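PDB 6C29: putative metal resistance protein from Proteus mirabilis, which probably acts as a protein-disulfide reductase, with this N-terminal periplasmic part, a tandem immunoglobulin-fold domain, priming the disulfide isomerase activity of the trimeric partner ScsC. Local coordinates for residues 76-80 and 81-85; 11-14 and 15-18. All blocks are in the same frame, centred on the assembly; numbering follows the deposited sequence.

Contact 1: residues 76-80 and 81-85; sequences AFDVA and GIHTQ
His83 ND1 donates to Asp78 OD1 at 2.8 Å, in a nearly straight bond (162° at the hydrogen). The oxygen lies at the edge of the imidazole, close to the ring plane, but the ring nitrogen reaches it from above the carboxylate plane. The two side chains run side by side in the same direction, their flat groups turned only 28° apart. With CG anti to its own backbone N (chi1 -172°), His83 sends its ring alongside the carboxylate, and CE1 comes against the methyl of Ala76. A neighbouring carboxylate would probably favour a proton on ND1.

The backbone carrying this pair forms a beta hairpin of strands 75-77 and 84-88. Phe77 and Thr84 are its last hydrogen-bonded pair of strand residues: Phe77 N meets Thr84 O at 2.9 Å, and Thr84 N returns to Phe77 O at 3.0 Å. On the other face of the hairpin from Ala76, Thr84 OG1 sits at the edge of the Phe77 ring and 3.7 Å from Phe77 CB, the two side chains crossing at about a right angle.

The chain reverses through a type I' turn, with Ala80 and Gly81 at the corner, both at positive phi, and Ile82 N bonded to Val79 O at 3.1 Å. The complementary link between these residues runs through a water, which accepts from Val79 N at 3.0 Å, donates to Ile82 O at 2.5 Å and also bonds Thr84 OG1. A second water bridges Asp78 O and Gly81 N across the turn. Strand 43-45 extends the sheet beyond strand 84-88, while Asp78 and His83 touch Ile195 and Ala76 touches Tyr184, both on strands of the second immunoglobulin-fold domain.

Contact 2: residues 11-14 and 15-18; sequences PDND and HAQV
Asn13 holds CG anti to its backbone N (chi1 -177°), and His15 places CG between its backbone N and carbonyl carbon (chi1 61°); together these torsions bring the Asn13 amide over a face of the imidazole. Asn13 OD1 lies 3.1 Å above the plane of the His15 ring, over its centre, with the amide and ring planes 40° apart. The same oxygen accepts from His15 N at 2.9 Å, with the donor nearly along the C=O axis. This bond from a side-chain oxygen to the backbone N two residues on makes an Asx turn, at the corner where the chain enters strand 16-24, which pairs with strand 30-38 in an antiparallel sheet of the first immunoglobulin-fold domain. Ala16 N also lies near, 3.0 Å from Asn13 OD1. A water donates to both Asn13 O and Ala16 O, each at 2.7 Å, bridging the backbone across the turn. Asp14 OD1 stands at the edge of the His15 ring, 3.5 Å from His15 ND1, its carboxylate plane steeply inclined to the imidazole. Strands 104-114 and 118-128 supply further partners: His15 NE2 is hydrogen-bonded to Thr113 OG1 and Asn13 ND2 to Thr121 OG1, while the ring of Trp42 stacks on that of His15.

How the contacts relate
Both contacts are turns within the DsbD N-terminal family region, their centres about 22 Å apart, but they belong to different sheets and do not touch. Contact 2 is mostly buried and leads into strand 16-24 of the four-stranded sheet; contact 1 lies at the surface, on a hairpin of the three-stranded sheet that borders the second domain. Each contains a histidine, used differently: in contact 1 the ring bonds in its plane to a local carboxylate, whereas in contact 2 an amide oxygen lies over its face and NE2 is hydrogen-bonded to a threonine of another strand. Waters bridge backbone groups in both, more extensively at the exposed hairpin.

Contact 1: residues 76-80 and 81-85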
loop_
_atom_site.group_PDB
_atom_site.type_symbol
_atom_site.label_atom_id
_atom_site.label_comp_id
_atom_site.label_asym_id
_atom_site.label_seq_id
_atom_site.Cartn_x
_atom_site.Cartn_y
_atom_site.Cartn_z
ATOM N N ALA A 76 -3.377 7.826 -6.751
ATOM C CA ALA A 76 -4.791 8.088 -6.586
ATOM C C ALA A 76 -5.481 8.123 -7.933
ATOM O O ALA A 76 -4.906 8.569 -8.924
ATOM C CB ALA A 76 -5.011 9.398 -5.844
ATOM N N PHE A 77 -6.724 7.667 -7.944
ATOM C CA PHE A 77 -7.504 7.619 -9.170
ATOM C C PHE A 77 -8.909 8.113 -8.895
ATOM O O PHE A 77 -9.450 7.879 -7.806
ATOM C CB PHE A 77 -7.564 6.185 -9.720
ATOM C CG PHE A 77 -6.235 5.526 -9.872
ATOM C CD1 PHE A 77 -5.516 5.670 -11.054
ATOM C CD2 PHE A 77 -5.694 4.749 -8.853
ATOM C CE1 PHE A 77 -4.284 5.064 -11.215
ATOM C CE2 PHE A 77 -4.483 4.141 -9.017
ATOM C CZ PHE A 77 -3.769 4.304 -10.192
ATOM N N ASP A 78 -9.498 8.771 -9.899
ATOM C CA ASP A 78 -10.880 9.256 -9.817
ATOM C C ASP A 78 -11.701 8.767 -11.014
ATOM O O ASP A 78 -12.530 9.497 -11.560
ATOM C CB ASP A 78 -10.878 10.782 -9.763
ATOM C CG ASP A 78 -10.025 11.317 -8.627
ATOM O OD1 ASP A 78 -10.515 11.346 -7.478
ATOM O OD2 ASP A 78 -8.854 11.674 -8.879
ATOM N N VAL A 79 -11.476 7.511 -11.382
ATOM C CA VAL A 79 -12.116 6.872 -12.529
ATOM C C VAL A 79 -13.547 6.422 -12.217
ATOM O O VAL A 79 -13.825 5.959 -11.114
ATOM C CB VAL A 79 -11.264 5.669 -13.025
ATOM C CG1 VAL A 79 -11.972 4.894 -14.153
ATOM C CG2 VAL A 79 -9.892 6.159 -13.487
ATOM N N ALA A 80 -14.459 6.625 -13.166
ATOM C CA ALA A 80 -15.843 6.170 -13.016
ATOM C C ALA A 80 -16.543 6.819 -11.818
ATOM O O ALA A 80 -17.445 6.226 -11.216
ATOM C CB ALA A 80 -15.881 4.636 -12.886
ATOM N N GLY A 81 -16.119 8.038 -11.486
ATOM C CA GLY A 81 -16.718 8.829 -10.417
ATOM C C GLY A 81 -16.409 8.343 -9.001
ATOM O O GLY A 81 -17.090 8.751 -8.055
ATOM N N ILE A 82 -15.377 7.500 -8.871
ATOM C CA ILE A 82 -14.969 6.862 -7.601
ATOM C C ILE A 82 -13.530 7.246 -7.190
ATOM O O ILE A 82 -12.610 7.042 -7.986
ATOM C CB ILE A 82 -15.029 5.302 -7.732
ATOM C CG1 ILE A 82 -16.345 4.849 -8.382
ATOM C CG2 ILE A 82 -14.791 4.613 -6.399
ATOM C CD1 ILE A 82 -17.591 5.217 -7.601
ATOM N N HIS A 83 -13.317 7.801 -5.990
ATOM C CA HIS A 83 -11.949 8.045 -5.506
ATOM C C HIS A 83 -11.316 6.829 -4.839
ATOM O O HIS A 83 -11.867 6.289 -3.873
ATOM C CB HIS A 83 -11.884 9.192 -4.512
ATOM C CG HIS A 83 -10.480 9.592 -4.154
ATOM N ND1 HIS A 83 -9.631 10.213 -5.046
ATOM C CD2 HIS A 83 -9.773 9.451 -3.006
ATOM C CE1 HIS A 83 -8.468 10.448 -4.461
ATOM N NE2 HIS A 83 -8.527 9.993 -3.223
ATOM N N THR A 84 -10.145 6.430 -5.332
ATOM C CA THR A 84 -9.449 5.238 -4.834
ATOM C C THR A 84 -7.943 5.442 -4.736
ATOM O O THR A 84 -7.377 6.314 -5.407
ATOM C CB THR A 84 -9.717 4.042 -5.717
ATOM O OG1 THR A 84 -9.295 4.330 -7.051
ATOM C CG2 THR A 84 -11.201 3.714 -5.722
ATOM N N GLN A 85 -7.304 4.636 -3.891
ATOM C CA GLN A 85 -5.858 4.650 -3.712
ATOM C C GLN A 85 -5.309 3.269 -4.070
ATOM O O GLN A 85 -5.805 2.264 -3.563
ATOM C CB GLN A 85 -5.474 5.031 -2.282
ATOM C CG GLN A 85 -6.043 6.405 -1.920
ATOM C CD GLN A 85 -5.769 6.836 -0.517
ATOM O OE1 GLN A 85 -5.403 7.989 -0.282
ATOM N NE2 GLN A 85 -6.017 5.958 0.440
HETATM O O HOH W 1 -14.828 10.055 -12.603
HETATM O O HOH W 2 -11.176 5.449 -9.262
#

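Contact 2: residues 11-14 and 15-18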
loop_
_atom_site.group_PDB
_atom_site.type_symbol
_atom_site.label_atom_id
_atom_site.label_comp_id
_atom_site.label_asym_id
_atom_site.label_seq_id
_atom_site.Cartn_x
_atom_site.Cartn_y
_atom_site.Cartn_z
ATOM N N PRO A 11 -8.710 -18.706 -14.834
ATOM C CA PRO A 11 -9.573 -18.743 -16.018
ATOM C C PRO A 11 -10.590 -17.599 -16.111
ATOM O O PRO A 11 -10.925 -17.164 -17.221
ATOM C CB PRO A 11 -10.301 -20.094 -15.865
ATOM C CG PRO A 11 -9.388 -20.937 -15.079
ATOM C CD PRO A 11 -8.658 -20.009 -14.141
ATOM N N ASP A 12 -11.076 -17.127 -14.969
ATOM C CA ASP A 12 -12.113 -16.097 -14.917
ATOM C C ASP A 12 -11.601 -14.681 -14.752
ATOM O O ASP A 12 -12.372 -13.750 -14.531
ATOM C CB ASP A 12 -13.082 -16.458 -13.814
ATOM C CG ASP A 12 -13.905 -17.674 -14.195
ATOM O OD1 ASP A 12 -14.785 -17.511 -15.077
ATOM O OD2 ASP A 12 -13.630 -18.795 -13.687
ATOM N N ASN A 13 -10.296 -14.525 -14.800
ATOM C CA ASN A 13 -9.696 -13.189 -14.756
ATOM C C ASN A 13 -8.711 -13.008 -15.903
ATOM O O ASN A 13 -7.583 -13.516 -15.838
ATOM C CB ASN A 13 -9.016 -12.985 -13.406
ATOM C CG ASN A 13 -8.428 -11.596 -13.249
ATOM O OD1 ASN A 13 -7.923 -11.024 -14.209
ATOM N ND2 ASN A 13 -8.451 -11.065 -12.030
ATOM N N ASP A 14 -9.134 -12.282 -16.935
ATOM C CA ASP A 14 -8.326 -12.108 -18.133
ATOM C C ASP A 14 -7.456 -10.865 -18.093
ATOM O O ASP A 14 -6.877 -10.492 -19.120
ATOM C CB ASP A 14 -9.237 -12.053 -19.366
ATOM C CG ASP A 14 -10.209 -10.865 -19.345
ATOM O OD1 ASP A 14 -10.044 -9.917 -18.531
ATOM O OD2 ASP A 14 -11.169 -10.888 -20.157
ATOM N N HIS A 15 -7.377 -10.226 -16.926
ATOM C CA HIS A 15 -6.708 -8.924 -16.840
ATOM C C HIS A 15 -5.631 -8.812 -15.771
ATOM O O HIS A 15 -5.182 -7.693 -15.466
ATOM C CB HIS A 15 -7.737 -7.819 -16.591
ATOM C CG HIS A 15 -8.495 -7.999 -15.323
ATOM N ND1 HIS A 15 -9.745 -8.585 -15.282
ATOM C CD2 HIS A 15 -8.167 -7.707 -14.044
ATOM C CE1 HIS A 15 -10.156 -8.626 -14.030
ATOM N NE2 HIS A 15 -9.214 -8.101 -13.258
ATOM N N ALA A 16 -5.281 -9.918 -15.147
ATOM C CA ALA A 16 -4.165 -9.944 -14.216
ATOM C C ALA A 16 -3.337 -11.188 -14.375
ATOM O O ALA A 16 -3.837 -12.256 -14.704
ATOM C CB ALA A 16 -4.645 -9.827 -12.783
ATOM N N GLN A 17 -2.046 -11.051 -14.121
ATOM C CA GLN A 17 -1.162 -12.180 -13.968
ATOM C C GLN A 17 -0.354 -11.914 -12.696
ATOM O O GLN A 17 0.010 -10.760 -12.448
ATOM C CB GLN A 17 -0.186 -12.308 -15.122
ATOM C CG GLN A 17 -0.636 -12.236 -16.525
ATOM C CD GLN A 17 0.587 -12.412 -17.400
ATOM O OE1 GLN A 17 1.032 -11.474 -18.054
ATOM N NE2 GLN A 17 1.191 -13.584 -17.336
ATOM N N VAL A 18 -0.039 -12.968 -11.938
ATOM C CA VAL A 18 0.762 -12.793 -10.731
ATOM C C VAL A 18 1.866 -13.814 -10.649
ATOM O O VAL A 18 1.791 -14.897 -11.203
ATOM C CB VAL A 18 -0.090 -12.858 -9.421
ATOM C CG1 VAL A 18 -1.337 -11.922 -9.508
ATOM C CG2 VAL A 18 -0.497 -14.270 -9.099
HETATM O O HOH W 3 -5.711 -14.062 -13.964
#